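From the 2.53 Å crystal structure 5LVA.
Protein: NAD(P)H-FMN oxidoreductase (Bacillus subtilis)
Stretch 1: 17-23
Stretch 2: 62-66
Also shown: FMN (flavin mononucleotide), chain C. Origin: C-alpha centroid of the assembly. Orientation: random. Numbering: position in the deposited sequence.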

ATOM      1  N   VAL A  17       9.029   1.131  11.165  1.00 23.51           N
ATOM      2  CA  VAL A  17       7.846   1.954  10.921  1.00 19.63           C
ATOM      3  C   VAL A  17       6.629   1.154  10.481  1.00 22.72           C
ATOM      4  O   VAL A  17       5.557   1.251  11.071  1.00 24.10           O
ATOM      5  CB  VAL A  17       8.116   3.019   9.852  1.00 24.74           C
ATOM      6  CG1 VAL A  17       6.854   3.855   9.603  1.00 17.24           C
ATOM      7  CG2 VAL A  17       9.276   3.893  10.261  1.00 21.53           C
ATOM      8  N   ASN A  18       6.795   0.367   9.430  1.00 23.06           N
ATOM      9  CA  ASN A  18       5.694  -0.408   8.895  1.00 20.37           C
ATOM     10  C   ASN A  18       5.189  -1.437   9.874  1.00 24.80           C
ATOM     11  O   ASN A  18       3.992  -1.712   9.931  1.00 25.84           O
ATOM     12  CB  ASN A  18       6.112  -1.068   7.598  1.00 18.57           C
ATOM     13  CG  ASN A  18       6.008  -0.123   6.429  1.00 20.34           C
ATOM     14  OD1 ASN A  18       4.931   0.072   5.878  1.00 22.93           O
ATOM     15  ND2 ASN A  18       7.117   0.492   6.064  1.00 20.30           N
ATOM     16  N   ARG A  19       6.107  -1.979  10.662  1.00 25.45           N
ATOM     17  CA  ARG A  19       5.761  -2.896  11.740  1.00 25.88           C
ATOM     18  C   ARG A  19       4.813  -2.228  12.744  1.00 29.08           C
ATOM     19  O   ARG A  19       3.777  -2.780  13.111  1.00 31.11           O
ATOM     20  CB  ARG A  19       7.033  -3.374  12.427  1.00 27.72           C
ATOM     21  CG  ARG A  19       6.823  -4.348  13.549  1.00 40.82           C
ATOM     22  CD  ARG A  19       5.979  -5.510  13.101  1.00 43.53           C
ATOM     23  NE  ARG A  19       6.237  -6.694  13.908  1.00 57.06           N
ATOM     24  CZ  ARG A  19       5.727  -7.894  13.654  1.00 66.17           C
ATOM     25  NH1 ARG A  19       4.915  -8.062  12.613  1.00 69.42           N
ATOM     26  NH2 ARG A  19       6.019  -8.926  14.448  1.00 57.61           N
ATOM     27  N   ALA A  20       5.168  -1.023  13.164  1.00 25.70           N
ATOM     28  CA  ALA A  20       4.345  -0.255  14.086  1.00 25.16           C
ATOM     29  C   ALA A  20       2.972   0.070  13.508  1.00 25.65           C
ATOM     30  O   ALA A  20       1.970   0.079  14.221  1.00 28.10           O
ATOM     31  CB  ALA A  20       5.047   1.020  14.469  1.00 24.29           C
ATOM     32  N   PHE A  21       2.933   0.353  12.218  1.00 26.89           N
ATOM     33  CA  PHE A  21       1.686   0.689  11.556  1.00 24.73           C
ATOM     34  C   PHE A  21       0.805  -0.541  11.479  1.00 25.20           C
ATOM     35  O   PHE A  21      -0.372  -0.497  11.820  1.00 30.62           O
ATOM     36  CB  PHE A  21       1.943   1.246  10.152  1.00 22.83           C
ATOM     37  CG  PHE A  21       2.494   2.634  10.135  1.00 23.22           C
ATOM     38  CD1 PHE A  21       2.788   3.297  11.307  1.00 24.59           C
ATOM     39  CD2 PHE A  21       2.694   3.287   8.937  1.00 23.14           C
ATOM     40  CE1 PHE A  21       3.293   4.569  11.287  1.00 21.95           C
ATOM     41  CE2 PHE A  21       3.193   4.566   8.911  1.00 23.79           C
ATOM     42  CZ  PHE A  21       3.490   5.206  10.084  1.00 22.86           C
ATOM     43  N   ALA A  22       1.385  -1.638  11.022  1.00 20.81           N
ATOM     44  CA  ALA A  22       0.677  -2.904  10.942  1.00 26.52           C
ATOM     45  C   ALA A  22       0.107  -3.350  12.294  1.00 31.18           C
ATOM     46  O   ALA A  22      -0.995  -3.884  12.344  1.00 38.79           O
ATOM     47  CB  ALA A  22       1.593  -3.974  10.385  1.00 26.06           C
ATOM     48  N   ASP A  23       0.849  -3.129  13.378  1.00 29.42           N
ATOM     49  CA  ASP A  23       0.421  -3.556  14.718  1.00 38.35           C
ATOM     50  C   ASP A  23      -0.925  -2.985  15.139  1.00 35.09           C
ATOM     51  O   ASP A  23      -1.678  -3.624  15.863  1.00 37.13           O
ATOM     52  CB  ASP A  23       1.460  -3.161  15.775  1.00 36.78           C
ATOM     53  CG  ASP A  23       2.649  -4.097  15.816  1.00 38.25           C
ATOM     54  OD1 ASP A  23       2.537  -5.237  15.330  1.00 40.50           O
ATOM     55  OD2 ASP A  23       3.698  -3.686  16.351  1.00 41.57           O
ATOM     56  N   PHE A  62      -2.250  -0.878  -0.343  1.00 17.31           N
ATOM     57  CA  PHE A  62      -0.887  -1.328  -0.570  1.00 17.49           C
ATOM     58  C   PHE A  62       0.048  -0.599   0.381  1.00 17.73           C
ATOM     59  O   PHE A  62       0.223   0.611   0.278  1.00 18.48           O
ATOM     60  CB  PHE A  62      -0.478  -1.102  -2.023  1.00 16.44           C
ATOM     61  CG  PHE A  62      -1.345  -1.825  -3.016  1.00 15.80           C
ATOM     62  CD1 PHE A  62      -2.524  -1.258  -3.475  1.00 16.64           C
ATOM     63  CD2 PHE A  62      -0.988  -3.075  -3.480  1.00 16.11           C
ATOM     64  CE1 PHE A  62      -3.326  -1.928  -4.386  1.00 13.16           C
ATOM     65  CE2 PHE A  62      -1.784  -3.755  -4.382  1.00 16.45           C
ATOM     66  CZ  PHE A  62      -2.951  -3.176  -4.842  1.00 12.58           C
ATOM     67  N   GLN A  63       0.618  -1.337   1.331  1.00 18.87           N
ATOM     68  CA  GLN A  63       1.493  -0.759   2.337  1.00 15.47           C
ATOM     69  C   GLN A  63       2.925  -1.182   2.094  1.00 17.55           C
ATOM     70  O   GLN A  63       3.213  -2.364   2.010  1.00 18.38           O
ATOM     71  CB  GLN A  63       1.054  -1.168   3.737  1.00 17.28           C
ATOM     72  CG  GLN A  63       1.855  -0.516   4.842  1.00 20.75           C
ATOM     73  CD  GLN A  63       1.473  -0.991   6.233  1.00 21.14           C
ATOM     74  OE1 GLN A  63       0.349  -1.409   6.484  1.00 27.94           O
ATOM     75  NE2 GLN A  63       2.415  -0.911   7.150  1.00 24.37           N
ATOM     76  N   PHE A  64       3.828  -0.216   1.982  1.00 18.97           N
ATOM     77  CA  PHE A  64       5.219  -0.529   1.711  1.00 15.64           C
ATOM     78  C   PHE A  64       6.114   0.626   2.078  1.00 15.39           C
ATOM     79  O   PHE A  64       5.642   1.732   2.247  1.00 18.52           O
ATOM     80  CB  PHE A  64       5.412  -0.905   0.236  1.00 18.70           C
ATOM     81  CG  PHE A  64       4.899   0.123  -0.754  1.00 18.03           C
ATOM     82  CD1 PHE A  64       3.595   0.071  -1.213  1.00 15.51           C
ATOM     83  CD2 PHE A  64       5.737   1.112  -1.251  1.00 16.09           C
ATOM     84  CE1 PHE A  64       3.142   0.983  -2.118  1.00 15.60           C
ATOM     85  CE2 PHE A  64       5.285   2.023  -2.155  1.00 13.30           C
ATOM     86  CZ  PHE A  64       3.987   1.967  -2.591  1.00 17.69           C
ATOM     87  N   PRO A  65       7.412   0.364   2.254  1.00 18.51           N
ATOM     88  CA  PRO A  65       8.332   1.490   2.374  1.00 15.80           C
ATOM     89  C   PRO A  65       8.685   2.020   0.996  1.00 19.32           C
ATOM     90  O   PRO A  65       8.725   1.246   0.044  1.00 19.27           O
ATOM     91  CB  PRO A  65       9.552   0.876   3.054  1.00 14.96           C
ATOM     92  CG  PRO A  65       9.542  -0.525   2.598  1.00 16.07           C
ATOM     93  CD  PRO A  65       8.085  -0.914   2.549  1.00 16.28           C
ATOM     94  N   LEU A  66       8.932   3.319   0.898  1.00 18.46           N
ATOM     95  CA  LEU A  66       9.401   3.915  -0.332  1.00 15.65           C
ATOM     96  C   LEU A  66      10.837   3.520  -0.585  1.00 19.05           C
ATOM     97  O   LEU A  66      11.740   3.941   0.132  1.00 18.32           O
ATOM     98  CB  LEU A  66       9.290   5.437  -0.277  1.00 18.76           C
ATOM     99  CG  LEU A  66       9.342   6.182  -1.604  1.00 16.49           C
ATOM    100  CD1 LEU A  66       8.094   5.865  -2.391  1.00 18.95           C
ATOM    101  CD2 LEU A  66       9.470   7.659  -1.363  1.00 15.95           C
TER
HETATM  102  N1  FMN C 201      13.408   6.990   1.501  1.00 19.19           N
HETATM  103  C2  FMN C 201      12.957   8.029   0.709  1.00 21.14           C
HETATM  104  O2  FMN C 201      12.471   9.032   1.221  1.00 24.27           O
HETATM  105  N3  FMN C 201      13.034   7.954  -0.659  1.00 17.85           N
HETATM  106  C4  FMN C 201      13.570   6.852  -1.262  1.00 18.25           C
HETATM  107  O4  FMN C 201      13.613   6.827  -2.486  1.00 17.01           O
HETATM  108  C4A FMN C 201      14.036   5.797  -0.471  1.00 17.78           C
HETATM  109  N5  FMN C 201      14.576   4.677  -1.050  1.00 18.71           N
HETATM  110  C5A FMN C 201      15.034   3.634  -0.280  1.00 17.15           C
HETATM  111  C6  FMN C 201      15.571   2.516  -0.900  1.00 16.24           C
HETATM  112  C7  FMN C 201      16.027   1.444  -0.164  1.00 18.12           C
HETATM  113  C7M FMN C 201      16.602   0.248  -0.873  1.00 14.08           C
HETATM  114  C8  FMN C 201      15.949   1.504   1.229  1.00 20.19           C
HETATM  115  C8M FMN C 201      16.429   0.363   2.074  1.00 12.95           C
HETATM  116  C9  FMN C 201      15.413   2.627   1.846  1.00 16.31           C
HETATM  117  C9A FMN C 201      14.943   3.694   1.099  1.00 20.16           C
HETATM  118  N10 FMN C 201      14.407   4.825   1.703  1.00 20.82           N
HETATM  119  C10 FMN C 201      13.951   5.869   0.913  1.00 19.23           C
HETATM  120  C1' FMN C 201      14.262   4.896   3.197  1.00 18.52           C
HETATM  121  C2' FMN C 201      12.931   4.148   3.465  1.00 21.32           C
HETATM  122  O2' FMN C 201      11.841   4.769   2.792  1.00 20.61           O
HETATM  123  C3' FMN C 201      12.600   3.854   4.939  1.00 21.70           C
HETATM  124  O3' FMN C 201      13.607   2.973   5.373  1.00 23.26           O
HETATM  125  C4' FMN C 201      11.209   3.206   5.076  1.00 18.38           C
HETATM  126  O4' FMN C 201      10.270   4.052   4.488  1.00 25.02           O
HETATM  127  C5' FMN C 201      10.627   2.925   6.456  1.00 22.15           C
HETATM  128  O5' FMN C 201      11.240   1.791   7.008  1.00 26.92           O
HETATM  129  P   FMN C 201      10.558   0.569   7.805  1.00 23.20           P
HETATM  130  O1P FMN C 201      11.254  -0.605   7.219  1.00 20.77           O
HETATM  131  O2P FMN C 201      10.830   0.749   9.259  1.00 25.37           O
HETATM  132  O3P FMN C 201       9.100   0.346   7.617  1.00 24.37           O

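The contact between helix and strand centres on two amide residues, and the side chain of one of them also holds the phosphate of the cofactor. Asn-18 and Gln-63 have 72 and 73 Å² covered by the other stretch, out of 200 Å² buried in all, while Pro-65, with 21 Å², comes next.

The central hydrogen bond runs from Gln-63 NE2 to Asn-18 OD1, at 3.0 Å with an N-H...acceptor angle of 163°, close to linear. Gln-63 NE2 also lies 3.3 Å from Asn-18 O, but there the angle falls to 126°, and this second hydrogen bond is weak. Asn-18 O is already engaged within the helix, accepting from Ala-22 N at 2.8 Å, so Gln-63 NE2 makes a supplementary approach to an oxygen whose main partner is the backbone.

The torsions explain the reach of Gln-63. With chi1 at -176° and chi2 at -176°, both t, the chain is extended, and its CA-to-CB bond points toward the helix. It thus spans much of the gap between two elements whose axes come no nearer than 9.2 Å and run at 153°, roughly antiparallel. Asn-18, with chi1 m at -82°, also directs its CA-to-CB bond toward the other stretch; Asn-18 CA is 7.2 Å from Phe-64 CA.

At the other end of the Asn-18 amide, Asn-18 ND2 donates to FMN O3P at 2.5 Å and 161°. Asn-18 N donates to FMN O3P at 2.9 Å and 160°. Val-17 N donates to FMN O2P at 2.6 Å and 164°. Val-17 does not touch the strand, so its part here is played through the backbone and the phosphate. The amide of Asn-18 therefore accepts from the strand through OD1 and donates to the flavin nucleotide through ND2, which couples the two contacts through a single planar group.

Packing around this polar centre is modest. Phe-21 CB lies 3.7 Å from Gln-63 NE2, but the end of the side chain leads away, and only 12 Å² of the residue is covered. Pro-65 CB sits 3.9 Å from Asn-18 ND2 and 3.5 Å from FMN C4', placing the proline against both the asparagine and the ribityl chain. Phe-64 turns its CA-to-CB bond away from the helix, and its closest contact with Asn-18 OD1 is through Phe-64 C, at 4.0 Å. Beyond the strand contact, Leu-66 O accepts a hydrogen bond from FMN O2' at 2.8 Å, so both stretches bind the cofactor.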